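Local coordinates for extracellular solute-binding protein family 1 (Kribbella flavida, PDB 5IXP), which probably binds a solute outside the cell membrane, possibly a carbohydrate, and delivers it to an ABC importer, at residues A[78-83]-A[103-108]; A[88-93]-A[295-300]; A[361-366]-A[379-384]. One frame throughout, in Å; residues are numbered along the deposited sequence. Where two conformers were deposited one is given.

Contact 1 of 3, residues A[78-83]-A[103-108]; sequences DLRDHG and DGRIIG
Arg80 lays one face of its guanidinium over the Gly104-Arg105 peptide, with Gly104 C 3.7 Å above the plane and over its centre. Gly104 O lies on the same side, 2.9 Å from Arg80 NE, but the angle is too poor for a hydrogen bond, so the carbonyl simply lies over the guanidinium face. Bends at chi2 and chi3 fold the arginine back on itself, and NH1 meets Asp78 OD2 in a salt bridge whose hydrogen bond is weak. The chain crosses Ile106 at about a right angle, CD resting 3.6 Å from Ile106 CG1. Asp78, with CG anti to its backbone N (chi1 -180°), sends OD1 between the two segments. Ile106 N donates to Asp78 OD1 at 3.0 Å and 164°, from above the carboxylate plane, while Arg80 N donates to the same oxygen and closes an Asx turn at the start of the 3-10 turn 79-81. The other oxygen, OD2, lies 3.4 Å from Arg105 CG, on the aliphatic part of that side chain. One residue on, Leu79 N gives a straight bond of 2.8 Å to Ile106 O, nearly along the C=O axis, so both polar backbone atoms of Ile106 are held by residues 78-79. Leu79 CD1 reaches the backbone of Gly108, 3.7 Å from Gly108 C. Arg105 turns its charged end away, gripping Asp103 side-on and bridging to Asp74. With two backbone donors on OD1 and an arginine at OD2, the Asp78 carboxylate probably stays ionised, stabilised by donors from both segments.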
ATOM      1  N   ASP A  78      -3.822  15.946  17.777  1.00 19.64           N
ATOM      2  CA  ASP A  78      -2.473  15.414  17.924  1.00 20.27           C
ATOM      3  C   ASP A  78      -2.521  14.317  18.977  1.00 22.74           C
ATOM      4  O   ASP A  78      -2.726  14.594  20.161  1.00 22.34           O
ATOM      5  CB  ASP A  78      -1.517  16.541  18.312  1.00 21.66           C
ATOM      6  CG  ASP A  78      -0.076  16.073  18.476  1.00 28.38           C
ATOM      7  OD1 ASP A  78       0.220  14.899  18.176  1.00 26.25           O
ATOM      8  OD2 ASP A  78       0.770  16.900  18.898  1.00 28.33           O
ATOM      9  N   LEU A  79      -2.383  13.059  18.548  1.00 20.60           N
ATOM     10  CA  LEU A  79      -2.522  11.955  19.487  1.00 19.22           C
ATOM     11  C   LEU A  79      -1.409  11.940  20.530  1.00 22.59           C
ATOM     12  O   LEU A  79      -1.536  11.245  21.544  1.00 22.41           O
ATOM     13  CB  LEU A  79      -2.592  10.627  18.715  1.00 15.09           C
ATOM     14  CG  LEU A  79      -3.803  10.579  17.750  1.00 16.70           C
ATOM     15  CD1 LEU A  79      -3.705   9.412  16.755  1.00 14.27           C
ATOM     16  CD2 LEU A  79      -5.126  10.517  18.504  1.00 16.30           C
ATOM     17  N   ARG A  80      -0.338  12.705  20.321  1.00 22.10           N
ATOM     18  CA  ARG A  80       0.645  12.889  21.389  1.00 27.45           C
ATOM     19  C   ARG A  80       0.029  13.536  22.617  1.00 29.68           C
ATOM     20  O   ARG A  80       0.515  13.333  23.733  1.00 29.03           O
ATOM     21  CB  ARG A  80       1.818  13.718  20.884  1.00 30.73           C
ATOM     22  CG  ARG A  80       2.744  12.915  20.022  1.00 34.69           C
ATOM     23  CD  ARG A  80       3.188  13.708  18.832  1.00 41.49           C
ATOM     24  NE  ARG A  80       4.424  14.427  19.083  1.00 48.48           N
ATOM     25  CZ  ARG A  80       4.543  15.749  19.055  1.00 47.61           C
ATOM     26  NH1 ARG A  80       3.493  16.517  18.785  1.00 41.65           N
ATOM     27  NH2 ARG A  80       5.723  16.300  19.285  1.00 48.00           N
ATOM     28  N   ASP A  81      -1.042  14.316  22.438  1.00 30.52           N
ATOM     29  CA  ASP A  81      -1.749  14.856  23.594  1.00 32.14           C
ATOM     30  C   ASP A  81      -2.517  13.792  24.356  1.00 32.29           C
ATOM     31  O   ASP A  81      -3.089  14.106  25.403  1.00 31.59           O
ATOM     32  CB  ASP A  81      -2.711  15.972  23.170  1.00 33.90           C
ATOM     33  CG  ASP A  81      -1.988  17.200  22.638  1.00 37.14           C
ATOM     34  OD1 ASP A  81      -0.854  17.477  23.087  1.00 39.50           O
ATOM     35  OD2 ASP A  81      -2.562  17.902  21.782  1.00 37.51           O
ATOM     36  N   HIS A  82      -2.537  12.547  23.869  1.00 29.79           N
ATOM     37  CA  HIS A  82      -3.290  11.482  24.518  1.00 31.30           C
ATOM     38  C   HIS A  82      -2.475  10.201  24.620  1.00 31.93           C
ATOM     39  O   HIS A  82      -3.042   9.104  24.659  1.00 35.76           O
ATOM     40  CB  HIS A  82      -4.603  11.221  23.776  1.00 29.08           C
ATOM     41  CG  HIS A  82      -5.447  12.445  23.643  1.00 31.58           C
ATOM     42  ND1 HIS A  82      -6.346  12.833  24.610  1.00 31.75           N
ATOM     43  CD2 HIS A  82      -5.492  13.395  22.681  1.00 29.82           C
ATOM     44  CE1 HIS A  82      -6.925  13.962  24.241  1.00 32.43           C
ATOM     45  NE2 HIS A  82      -6.422  14.325  23.074  1.00 30.03           N
ATOM     46  N   GLY A  83      -1.151  10.317  24.646  1.00 32.51           N
ATOM     47  CA  GLY A  83      -0.291   9.188  24.948  1.00 35.76           C
ATOM     48  C   GLY A  83       0.412   8.553  23.767  1.00 35.23           C
ATOM     49  O   GLY A  83       1.107   7.553  23.964  1.00 35.27           O
ATOM     50  N   ASP A 103       6.150  18.846  11.637  1.00 40.53           N
ATOM     51  CA  ASP A 103       6.432  19.423  12.942  1.00 40.16           C
ATOM     52  C   ASP A 103       6.279  18.426  14.081  1.00 37.78           C
ATOM     53  O   ASP A 103       6.399  18.816  15.246  1.00 40.57           O
ATOM     54  CB  ASP A 103       5.527  20.634  13.186  1.00 43.94           C
ATOM     55  CG  ASP A 103       4.063  20.310  12.984  1.00 49.12           C
ATOM     56  OD1 ASP A 103       3.542  20.552  11.873  1.00 52.73           O
ATOM     57  OD2 ASP A 103       3.439  19.796  13.934  1.00 51.63           O
ATOM     58  N   GLY A 104       5.999  17.157  13.780  1.00 36.57           N
ATOM     59  CA  GLY A 104       5.994  16.117  14.786  1.00 33.20           C
ATOM     60  C   GLY A 104       4.638  15.700  15.322  1.00 30.59           C
ATOM     61  O   GLY A 104       4.583  14.797  16.166  1.00 28.65           O
ATOM     62  N   ARG A 105       3.549  16.324  14.880  1.00 28.72           N
ATOM     63  CA  ARG A 105       2.232  15.928  15.362  1.00 27.94           C
ATOM     64  C   ARG A 105       1.830  14.590  14.752  1.00 27.28           C
ATOM     65  O   ARG A 105       2.085  14.330  13.575  1.00 27.80           O
ATOM     66  CB  ARG A 105       1.202  17.004  15.023  1.00 26.76           C
ATOM     67  CG  ARG A 105       1.382  18.287  15.834  1.00 29.09           C
ATOM     68  CD  ARG A 105       0.436  19.381  15.356  1.00 33.48           C
ATOM     69  NE  ARG A 105       0.835  19.938  14.065  1.00 34.28           N
ATOM     70  CZ  ARG A 105       0.082  20.758  13.340  1.00 38.62           C
ATOM     71  NH1 ARG A 105       0.528  21.221  12.179  1.00 41.37           N
ATOM     72  NH2 ARG A 105      -1.128  21.098  13.767  1.00 36.65           N
ATOM     73  N   ILE A 106       1.214  13.730  15.557  1.00 21.63           N
ATOM     74  CA  ILE A 106       0.814  12.400  15.106  1.00 19.56           C
ATOM     75  C   ILE A 106      -0.703  12.398  14.994  1.00 18.04           C
ATOM     76  O   ILE A 106      -1.409  12.510  16.004  1.00 18.51           O
ATOM     77  CB  ILE A 106       1.309  11.299  16.054  1.00 20.67           C
ATOM     78  CG1 ILE A 106       2.839  11.310  16.118  1.00 22.55           C
ATOM     79  CG2 ILE A 106       0.799   9.938  15.596  1.00 20.45           C
ATOM     80  CD1 ILE A 106       3.406  10.378  17.161  1.00 24.54           C
ATOM     81  N   ILE A 107      -1.222  12.276  13.771  1.00 16.68           N
ATOM     82  CA  ILE A 107      -2.662  12.409  13.579  1.00 15.87           C
ATOM     83  C   ILE A 107      -3.356  11.080  13.354  1.00 13.92           C
ATOM     84  O   ILE A 107      -4.591  11.053  13.271  1.00 16.39           O
ATOM     85  CB  ILE A 107      -3.000  13.382  12.432  1.00 19.21           C
ATOM     86  CG1 ILE A 107      -2.528  12.843  11.080  1.00 18.28           C
ATOM     87  CG2 ILE A 107      -2.413  14.774  12.720  1.00 22.93           C
ATOM     88  CD1 ILE A 107      -3.145  13.609   9.892  1.00 22.38           C
ATOM     89  N   GLY A 108      -2.621   9.979  13.275  1.00 13.68           N
ATOM     90  CA  GLY A 108      -3.246   8.684  13.059  1.00 13.38           C
ATOM     91  C   GLY A 108      -2.548   7.559  13.795  1.00 12.96           C
ATOM     92  O   GLY A 108      -1.328   7.567  13.986  1.00 14.26           O
TER

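Contact 2 of 3, residues A[88-93]-A[295-300]; sequences KSRWLD and TAPEQQ. With FMT (formic acid), chain B.
Thr295 OG1 is the best-held polar atom: its single proton has two hydrogen-bond acceptors to share it, Ala291 O and Ala292 O of helix 284-294, and Arg90 NH2 lies 3.2 Å from OG1, which sits at the guanidinium edge. The same oxygen is at the edge of the Trp91 ring, 3.3 Å from CZ2. Arg90 NH2 donates to Ala292 O, while NE and NH1 hold a formic acid molecule, probably from the crystallisation liquor, side-on at the guanidinium edge, NE to O2 at 2.9 Å and NH1 to O1 at 3.0 Å. CG is anti to the backbone N (chi1 158°), and a bend at chi3 (-71°) sets one face of the guanidinium against the 295-296 turn, with Ala296 CA 3.5 Å above its centre. Pro297 CD packs beside NE and touches formic acid O2 at 3.4 Å. Arg90 CD lies over one face of the indole near the rim, and Trp91 NE1 donates to Gly110 O of strand 108-121. Gln300 OE1 accepts from Ser312 N. The arrangement is a tight break between two successive helices, 284-294 and 297-307 with Ala296 as N-cap, on which an arginine lies flat, within the alpha/beta fold of a periplasmic-binding-protein-like receptor.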
ATOM      1  N   LYS A  88       4.314   4.954  20.537  1.00 33.21           N
ATOM      2  CA  LYS A  88       5.004   4.977  19.246  1.00 34.45           C
ATOM      3  C   LYS A  88       5.716   3.664  18.906  1.00 29.99           C
ATOM      4  O   LYS A  88       5.578   3.134  17.793  1.00 21.92           O
ATOM      5  CB  LYS A  88       6.000   6.144  19.251  1.00 41.01           C
ATOM      6  CG  LYS A  88       5.998   6.984  17.997  1.00 43.71           C
ATOM      7  CD  LYS A  88       6.442   8.422  18.279  1.00 39.50           C
ATOM      8  CE  LYS A  88       7.885   8.500  18.768  1.00 45.55           C
ATOM      9  NZ  LYS A  88       8.325   9.915  18.967  1.00 45.81           N
ATOM     10  N   SER A  89       6.468   3.116  19.868  1.00 27.83           N
ATOM     11  CA  SER A  89       7.257   1.898  19.674  1.00 27.01           C
ATOM     12  C   SER A  89       6.416   0.650  19.410  1.00 24.90           C
ATOM     13  O   SER A  89       6.982  -0.397  19.063  1.00 27.87           O
ATOM     14  CB  SER A  89       8.109   1.669  20.908  1.00 27.71           C
ATOM     15  OG  SER A  89       7.270   1.733  22.044  1.00 33.31           O
ATOM     16  N   ARG A  90       5.098   0.724  19.599  1.00 19.09           N
ATOM     17  CA  ARG A  90       4.210  -0.380  19.246  1.00 16.41           C
ATOM     18  C   ARG A  90       4.265  -0.683  17.755  1.00 17.63           C
ATOM     19  O   ARG A  90       4.174  -1.849  17.349  1.00 15.48           O
ATOM     20  CB  ARG A  90       2.777  -0.019  19.678  1.00 17.52           C
ATOM     21  CG  ARG A  90       1.675  -0.764  18.976  1.00 18.05           C
ATOM     22  CD  ARG A  90       0.329  -0.039  19.102  1.00 18.97           C
ATOM     23  NE  ARG A  90      -0.221  -0.103  20.456  1.00 18.88           N
ATOM     24  CZ  ARG A  90      -1.425   0.349  20.792  1.00 15.19           C
ATOM     25  NH1 ARG A  90      -1.850   0.235  22.042  1.00 16.26           N
ATOM     26  NH2 ARG A  90      -2.211   0.907  19.870  1.00 13.90           N
ATOM     27  N   TRP A  91       4.422   0.347  16.928  1.00 16.49           N
ATOM     28  CA  TRP A  91       4.338   0.232  15.479  1.00 16.85           C
ATOM     29  C   TRP A  91       5.720   0.203  14.834  1.00 17.95           C
ATOM     30  O   TRP A  91       6.703   0.698  15.392  1.00 18.14           O
ATOM     31  CB  TRP A  91       3.559   1.409  14.890  1.00 15.62           C
ATOM     32  CG  TRP A  91       2.070   1.410  15.123  1.00 15.07           C
ATOM     33  CD1 TRP A  91       1.122   0.759  14.381  1.00 14.44           C
ATOM     34  CD2 TRP A  91       1.361   2.127  16.137  1.00 13.07           C
ATOM     35  NE1 TRP A  91      -0.134   1.012  14.884  1.00 12.46           N
ATOM     36  CE2 TRP A  91      -0.016   1.857  15.958  1.00 12.44           C
ATOM     37  CE3 TRP A  91       1.755   2.976  17.174  1.00 12.80           C
ATOM     38  CZ2 TRP A  91      -0.999   2.390  16.791  1.00 11.81           C
ATOM     39  CZ3 TRP A  91       0.770   3.515  18.005  1.00 14.57           C
ATOM     40  CH2 TRP A  91      -0.591   3.214  17.807  1.00 13.83           C
ATOM     41  N   LEU A  92       5.772  -0.376  13.631  1.00 14.54           N
ATOM     42  CA  LEU A  92       6.889  -0.135  12.727  1.00 17.86           C
ATOM     43  C   LEU A  92       7.116   1.363  12.587  1.00 18.65           C
ATOM     44  O   LEU A  92       6.163   2.135  12.442  1.00 17.55           O
ATOM     45  CB  LEU A  92       6.597  -0.752  11.356  1.00 17.00           C
ATOM     46  CG  LEU A  92       6.516  -2.276  11.333  1.00 14.33           C
ATOM     47  CD1 LEU A  92       5.758  -2.749  10.118  1.00 16.78           C
ATOM     48  CD2 LEU A  92       7.939  -2.880  11.372  1.00 18.16           C
ATOM     49  N   ASP A  93       8.384   1.779  12.639  1.00 19.22           N
ATOM     50  CA  ASP A  93       8.674   3.211  12.636  1.00 19.93           C
ATOM     51  C   ASP A  93       8.141   3.895  11.376  1.00 20.13           C
ATOM     52  O   ASP A  93       7.619   5.016  11.445  1.00 21.16           O
ATOM     53  CB  ASP A  93      10.177   3.458  12.811  1.00 26.17           C
ATOM     54  CG  ASP A  93      11.048   2.683  11.812  1.00 33.95           C
ATOM     55  OD1 ASP A  93      12.292   2.836  11.897  1.00 38.69           O
ATOM     56  OD2 ASP A  93      10.524   1.924  10.958  1.00 30.75           O
ATOM     57  N   THR A 295      -6.107  -0.520  17.619  1.00 10.46           N
ATOM     58  CA  THR A 295      -4.864  -0.729  16.882  1.00 12.02           C
ATOM     59  C   THR A 295      -3.777  -1.390  17.725  1.00 11.92           C
ATOM     60  O   THR A 295      -2.638  -1.513  17.257  1.00 15.00           O
ATOM     61  CB  THR A 295      -4.351   0.597  16.307  1.00 12.06           C
ATOM     62  OG1 THR A 295      -4.149   1.545  17.371  1.00 10.67           O
ATOM     63  CG2 THR A 295      -5.362   1.155  15.298  1.00 13.19           C
ATOM     64  N   ALA A 296      -4.106  -1.832  18.943  1.00 12.69           N
ATOM     65  CA  ALA A 296      -3.154  -2.543  19.786  1.00 13.38           C
ATOM     66  C   ALA A 296      -2.851  -3.931  19.212  1.00 15.93           C
ATOM     67  O   ALA A 296      -3.660  -4.501  18.471  1.00 15.00           O
ATOM     68  CB  ALA A 296      -3.699  -2.666  21.214  1.00 10.25           C
ATOM     69  N   PRO A 297      -1.685  -4.502  19.554  1.00 14.91           N
ATOM     70  CA  PRO A 297      -1.315  -5.811  18.986  1.00 15.63           C
ATOM     71  C   PRO A 297      -2.359  -6.901  19.166  1.00 15.46           C
ATOM     72  O   PRO A 297      -2.614  -7.643  18.209  1.00 17.32           O
ATOM     73  CB  PRO A 297      -0.015  -6.165  19.731  1.00 17.32           C
ATOM     74  CG  PRO A 297       0.530  -4.871  20.211  1.00 17.95           C
ATOM     75  CD  PRO A 297      -0.604  -3.909  20.363  1.00 15.54           C
ATOM     76  N   GLU A 298      -2.969  -7.027  20.353  0.60 15.72           N
ATOM     77  CA  GLU A 298      -3.955  -8.087  20.553  0.60 15.34           C
ATOM     78  C   GLU A 298      -5.130  -7.927  19.596  0.60 15.69           C
ATOM     79  O   GLU A 298      -5.665  -8.921  19.089  0.60 16.57           O
ATOM     80  CB  GLU A 298      -4.440  -8.114  22.010  0.60 16.88           C
ATOM     81  CG  GLU A 298      -3.384  -8.596  23.011  0.60 18.17           C
ATOM     82  CD  GLU A 298      -3.964  -9.005  24.368  0.60 25.56           C
ATOM     83  OE1 GLU A 298      -5.088  -8.574  24.714  0.60 32.02           O
ATOM     84  OE2 GLU A 298      -3.288  -9.763  25.097  0.60 26.07           O
ATOM     85  N   GLN A 299      -5.533  -6.685  19.319  1.00 13.67           N
ATOM     86  CA  GLN A 299      -6.646  -6.459  18.408  1.00 12.26           C
ATOM     87  C   GLN A 299      -6.223  -6.640  16.957  1.00 13.61           C
ATOM     88  O   GLN A 299      -6.996  -7.164  16.148  1.00 13.54           O
ATOM     89  CB  GLN A 299      -7.248  -5.073  18.639  1.00 10.52           C
ATOM     90  CG  GLN A 299      -8.235  -5.062  19.824  1.00 12.13           C
ATOM     91  CD  GLN A 299      -7.568  -5.389  21.145  1.00 14.10           C
ATOM     92  OE1 GLN A 299      -7.748  -6.481  21.691  1.00 15.19           O
ATOM     93  NE2 GLN A 299      -6.801  -4.438  21.677  1.00 11.87           N
ATOM     94  N   GLN A 300      -5.000  -6.243  16.610  1.00 11.61           N
ATOM     95  CA  GLN A 300      -4.559  -6.474  15.237  1.00 14.23           C
ATOM     96  C   GLN A 300      -4.444  -7.964  14.936  1.00 16.18           C
ATOM     97  O   GLN A 300      -4.700  -8.390  13.800  1.00 13.34           O
ATOM     98  CB  GLN A 300      -3.243  -5.744  14.976  1.00 14.98           C
ATOM     99  CG  GLN A 300      -3.363  -4.225  15.158  1.00 14.40           C
ATOM    100  CD  GLN A 300      -2.545  -3.454  14.136  1.00 13.53           C
ATOM    101  OE1 GLN A 300      -1.967  -4.039  13.230  1.00 16.98           O
ATOM    102  NE2 GLN A 300      -2.493  -2.143  14.283  1.00 13.00           N
TER
HETATM  103  C   FMT B 501       0.700  -1.503  23.465  1.00 33.96           C
HETATM  104  O1  FMT B 501      -0.460  -1.726  23.803  1.00 35.54           O
HETATM  105  O2  FMT B 501       1.166  -1.821  22.373  1.00 33.34           O

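Contact 3 of 3, residues A[361-366]-A[379-384]; sequences QVFTEA and AAWKQA
Aromatic contacts run along one side of the interface. Phe363, its CG anti to the carbonyl carbon, carries its ring across to the partner helix, and CE1 comes within 3.6 Å of Trp381 CZ3. The Trp381 atom lies at the edge of the phenyl ring, near its plane. The two ring planes are inclined at 56°, an oblique meeting. Trp381 points its first bond away from helix 356-371; with CG anti to the backbone N, the indole nevertheless curls back to the phenyl. Ala384 CB supplies a CH-pi contact over a face of the Phe363 ring, 4.2 Å from the centroid and 27° off the normal. An alanine in place of Phe363 would remove the ring from Ala384 CB and Trp381 CZ3 alike, and would probably loosen the packing between the helices here. The two segments belong to an antiparallel helical hairpin, 356-371 and 377-392, whose short segments have axes 8.9 Å apart at 165°. Small residues line its centre: Ala366 CB meets Ala384 CB at 3.8 Å, and it also touches Ala380 CB. These methyls allow the backbones to come close, with the CA atoms of Ala366 and Ala380 5.2 Å apart. Apolar side chains also press on main-chain oxygens: Val362 CG2, in the crowded position between the backbone N and the carbonyl carbon, lies 3.4 Å from Ala384 O, while Ala366 CB rests against Ala380 O. No hydrogen bond joins the two segments. Outside them, Trp201 of helix 195-209 packs on Ala366, Ala380 and the Trp381 indole, Lys198 makes a cation-pi contact with Trp381, and the ring of Tyr182 meets that of Phe363.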
ATOM      1  N   GLN A 361      -0.683  11.269 -10.283  0.52 19.04           N
ATOM      2  CA  GLN A 361      -1.654  10.870 -11.297  0.52 19.15           C
ATOM      3  C   GLN A 361      -1.219  11.308 -12.692  0.52 19.89           C
ATOM      4  O   GLN A 361      -1.406  10.571 -13.668  0.52 19.23           O
ATOM      5  CB  GLN A 361      -3.028  11.448 -10.949  0.52 21.82           C
ATOM      6  CG  GLN A 361      -4.156  10.961 -11.839  0.52 25.48           C
ATOM      7  CD  GLN A 361      -5.519  11.486 -11.415  0.52 30.04           C
ATOM      8  OE1 GLN A 361      -5.868  11.480 -10.231  0.52 31.44           O
ATOM      9  NE2 GLN A 361      -6.298  11.946 -12.386  0.52 33.79           N
ATOM     10  N   VAL A 362      -0.635  12.502 -12.817  1.00 21.02           N
ATOM     11  CA  VAL A 362      -0.217  12.949 -14.144  1.00 21.00           C
ATOM     12  C   VAL A 362       0.973  12.124 -14.625  1.00 17.92           C
ATOM     13  O   VAL A 362       1.073  11.804 -15.816  1.00 19.23           O
ATOM     14  CB  VAL A 362       0.062  14.469 -14.188  1.00 23.49           C
ATOM     15  CG1 VAL A 362      -0.938  15.244 -13.339  1.00 27.79           C
ATOM     16  CG2 VAL A 362       1.493  14.811 -13.827  1.00 25.10           C
ATOM     17  N   PHE A 363       1.868  11.721 -13.710  1.00 16.81           N
ATOM     18  CA  PHE A 363       2.996  10.889 -14.121  1.00 15.10           C
ATOM     19  C   PHE A 363       2.537   9.495 -14.525  1.00 15.11           C
ATOM     20  O   PHE A 363       3.030   8.938 -15.515  1.00 15.27           O
ATOM     21  CB  PHE A 363       4.046  10.806 -13.011  1.00 15.29           C
ATOM     22  CG  PHE A 363       4.956  11.999 -12.950  1.00 19.68           C
ATOM     23  CD1 PHE A 363       6.071  12.078 -13.776  1.00 18.45           C
ATOM     24  CD2 PHE A 363       4.693  13.048 -12.080  1.00 20.31           C
ATOM     25  CE1 PHE A 363       6.913  13.174 -13.732  1.00 22.46           C
ATOM     26  CE2 PHE A 363       5.530  14.150 -12.027  1.00 20.36           C
ATOM     27  CZ  PHE A 363       6.646  14.212 -12.856  1.00 21.39           C
ATOM     28  N   THR A 364       1.596   8.907 -13.783  1.00 15.49           N
ATOM     29  CA  THR A 364       1.175   7.556 -14.131  1.00 16.43           C
ATOM     30  C   THR A 364       0.320   7.550 -15.391  1.00 17.83           C
ATOM     31  O   THR A 364       0.396   6.600 -16.180  1.00 17.82           O
ATOM     32  CB  THR A 364       0.426   6.888 -12.969  1.00 16.55           C
ATOM     33  OG1 THR A 364      -0.724   7.661 -12.600  1.00 17.63           O
ATOM     34  CG2 THR A 364       1.345   6.726 -11.761  1.00 16.02           C
ATOM     35  N   GLU A 365      -0.486   8.597 -15.608  1.00 17.41           N
ATOM     36  CA  GLU A 365      -1.210   8.700 -16.872  1.00 20.23           C
ATOM     37  C   GLU A 365      -0.234   8.770 -18.034  1.00 18.51           C
ATOM     38  O   GLU A 365      -0.418   8.091 -19.053  1.00 17.97           O
ATOM     39  CB  GLU A 365      -2.138   9.924 -16.874  1.00 19.16           C
ATOM     40  CG  GLU A 365      -3.372   9.752 -15.984  1.00 23.37           C
ATOM     41  CD  GLU A 365      -4.220  11.007 -15.865  1.00 29.99           C
ATOM     42  OE1 GLU A 365      -3.852  12.047 -16.451  1.00 32.31           O
ATOM     43  OE2 GLU A 365      -5.261  10.953 -15.173  1.00 31.46           O
ATOM     44  N   ALA A 366       0.830   9.563 -17.882  1.00 17.99           N
ATOM     45  CA  ALA A 366       1.824   9.672 -18.942  1.00 17.15           C
ATOM     46  C   ALA A 366       2.524   8.339 -19.174  1.00 17.77           C
ATOM     47  O   ALA A 366       2.724   7.924 -20.322  1.00 17.50           O
ATOM     48  CB  ALA A 366       2.836  10.767 -18.599  1.00 16.52           C
ATOM     49  N   ALA A 379       7.896  12.729 -25.293  1.00 19.81           N
ATOM     50  CA  ALA A 379       6.713  13.590 -25.305  1.00 18.01           C
ATOM     51  C   ALA A 379       5.872  13.389 -24.049  1.00 19.92           C
ATOM     52  O   ALA A 379       5.329  14.350 -23.490  1.00 20.93           O
ATOM     53  CB  ALA A 379       5.870  13.327 -26.553  1.00 20.76           C
ATOM     54  N   ALA A 380       5.754  12.145 -23.590  1.00 17.65           N
ATOM     55  CA  ALA A 380       4.977  11.889 -22.380  1.00 18.79           C
ATOM     56  C   ALA A 380       5.646  12.499 -21.155  1.00 18.42           C
ATOM     57  O   ALA A 380       4.965  13.020 -20.259  1.00 17.04           O
ATOM     58  CB  ALA A 380       4.782  10.386 -22.199  1.00 19.11           C
ATOM     59  N   TRP A 381       6.975  12.420 -21.082  1.00 15.71           N
ATOM     60  CA  TRP A 381       7.672  12.983 -19.936  1.00 18.01           C
ATOM     61  C   TRP A 381       7.515  14.496 -19.898  1.00 19.01           C
ATOM     62  O   TRP A 381       7.267  15.068 -18.830  1.00 19.18           O
ATOM     63  CB  TRP A 381       9.149  12.582 -19.962  1.00 21.19           C
ATOM     64  CG  TRP A 381       9.961  13.247 -18.889  1.00 21.33           C
ATOM     65  CD1 TRP A 381      10.782  14.329 -19.032  1.00 24.35           C
ATOM     66  CD2 TRP A 381      10.026  12.871 -17.510  1.00 19.84           C
ATOM     67  NE1 TRP A 381      11.355  14.650 -17.820  1.00 23.73           N
ATOM     68  CE2 TRP A 381      10.907  13.769 -16.872  1.00 23.02           C
ATOM     69  CE3 TRP A 381       9.429  11.857 -16.752  1.00 20.58           C
ATOM     70  CZ2 TRP A 381      11.199  13.691 -15.510  1.00 20.66           C
ATOM     71  CZ3 TRP A 381       9.725  11.776 -15.401  1.00 20.09           C
ATOM     72  CH2 TRP A 381      10.601  12.691 -14.793  1.00 19.93           C
ATOM     73  N   LYS A 382       7.637  15.163 -21.056  1.00 19.79           N
ATOM     74  CA  LYS A 382       7.433  16.606 -21.080  1.00 23.15           C
ATOM     75  C   LYS A 382       6.008  16.955 -20.680  1.00 20.71           C
ATOM     76  O   LYS A 382       5.787  17.908 -19.925  1.00 23.29           O
ATOM     77  CB  LYS A 382       7.759  17.179 -22.460  1.00 24.08           C
ATOM     78  CG  LYS A 382       9.197  16.996 -22.885  1.00 31.86           C
ATOM     79  CD  LYS A 382       9.428  17.615 -24.271  1.00 35.85           C
ATOM     80  CE  LYS A 382      10.871  17.472 -24.728  1.00 43.99           C
ATOM     81  NZ  LYS A 382      11.812  18.253 -23.871  1.00 47.98           N
ATOM     82  N   GLN A 383       5.027  16.188 -21.165  1.00 17.86           N
ATOM     83  CA  GLN A 383       3.642  16.472 -20.799  1.00 18.64           C
ATOM     84  C   GLN A 383       3.417  16.265 -19.309  1.00 20.20           C
ATOM     85  O   GLN A 383       2.735  17.071 -18.665  1.00 21.27           O
ATOM     86  CB  GLN A 383       2.670  15.608 -21.607  1.00 17.39           C
ATOM     87  CG  GLN A 383       1.217  15.814 -21.191  1.00 18.87           C
ATOM     88  CD  GLN A 383       0.232  15.135 -22.121  1.00 21.02           C
ATOM     89  OE1 GLN A 383       0.618  14.580 -23.147  1.00 20.63           O
ATOM     90  NE2 GLN A 383      -1.054  15.184 -21.767  1.00 20.75           N
ATOM     91  N   ALA A 384       3.986  15.195 -18.737  1.00 18.69           N
ATOM     92  CA  ALA A 384       3.850  14.981 -17.299  1.00 20.27           C
ATOM     93  C   ALA A 384       4.432  16.152 -16.515  1.00 22.02           C
ATOM     94  O   ALA A 384       3.818  16.630 -15.554  1.00 20.80           O
ATOM     95  CB  ALA A 384       4.517  13.665 -16.886  1.00 20.38           C
TER

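Overall arrangement
Contacts 1 and 2 are neighbours, their centres 15 Å apart, and they touch where Ile106 CD1 packs on Lys88 CD at 3.8 Å. Their segments alternate along the chain, 78-83, 88-93, 103-108, 295-300, so the loops around helices 84-87 and 93-98 are tied both to the 103-108 loop that leads into strand 108-121 and to the junction between helices 284-294 and 297-307. Contact 3 follows both in sequence, in the C-terminal hairpin 356-371/377-392. Its centre is 36 Å from that of contact 1 and 38 Å from that of contact 2, on the opposite side of the chain's centre from the latter. Contacts 1 and 2 tie together one region of this probable solute receptor, contact 3 a separate one.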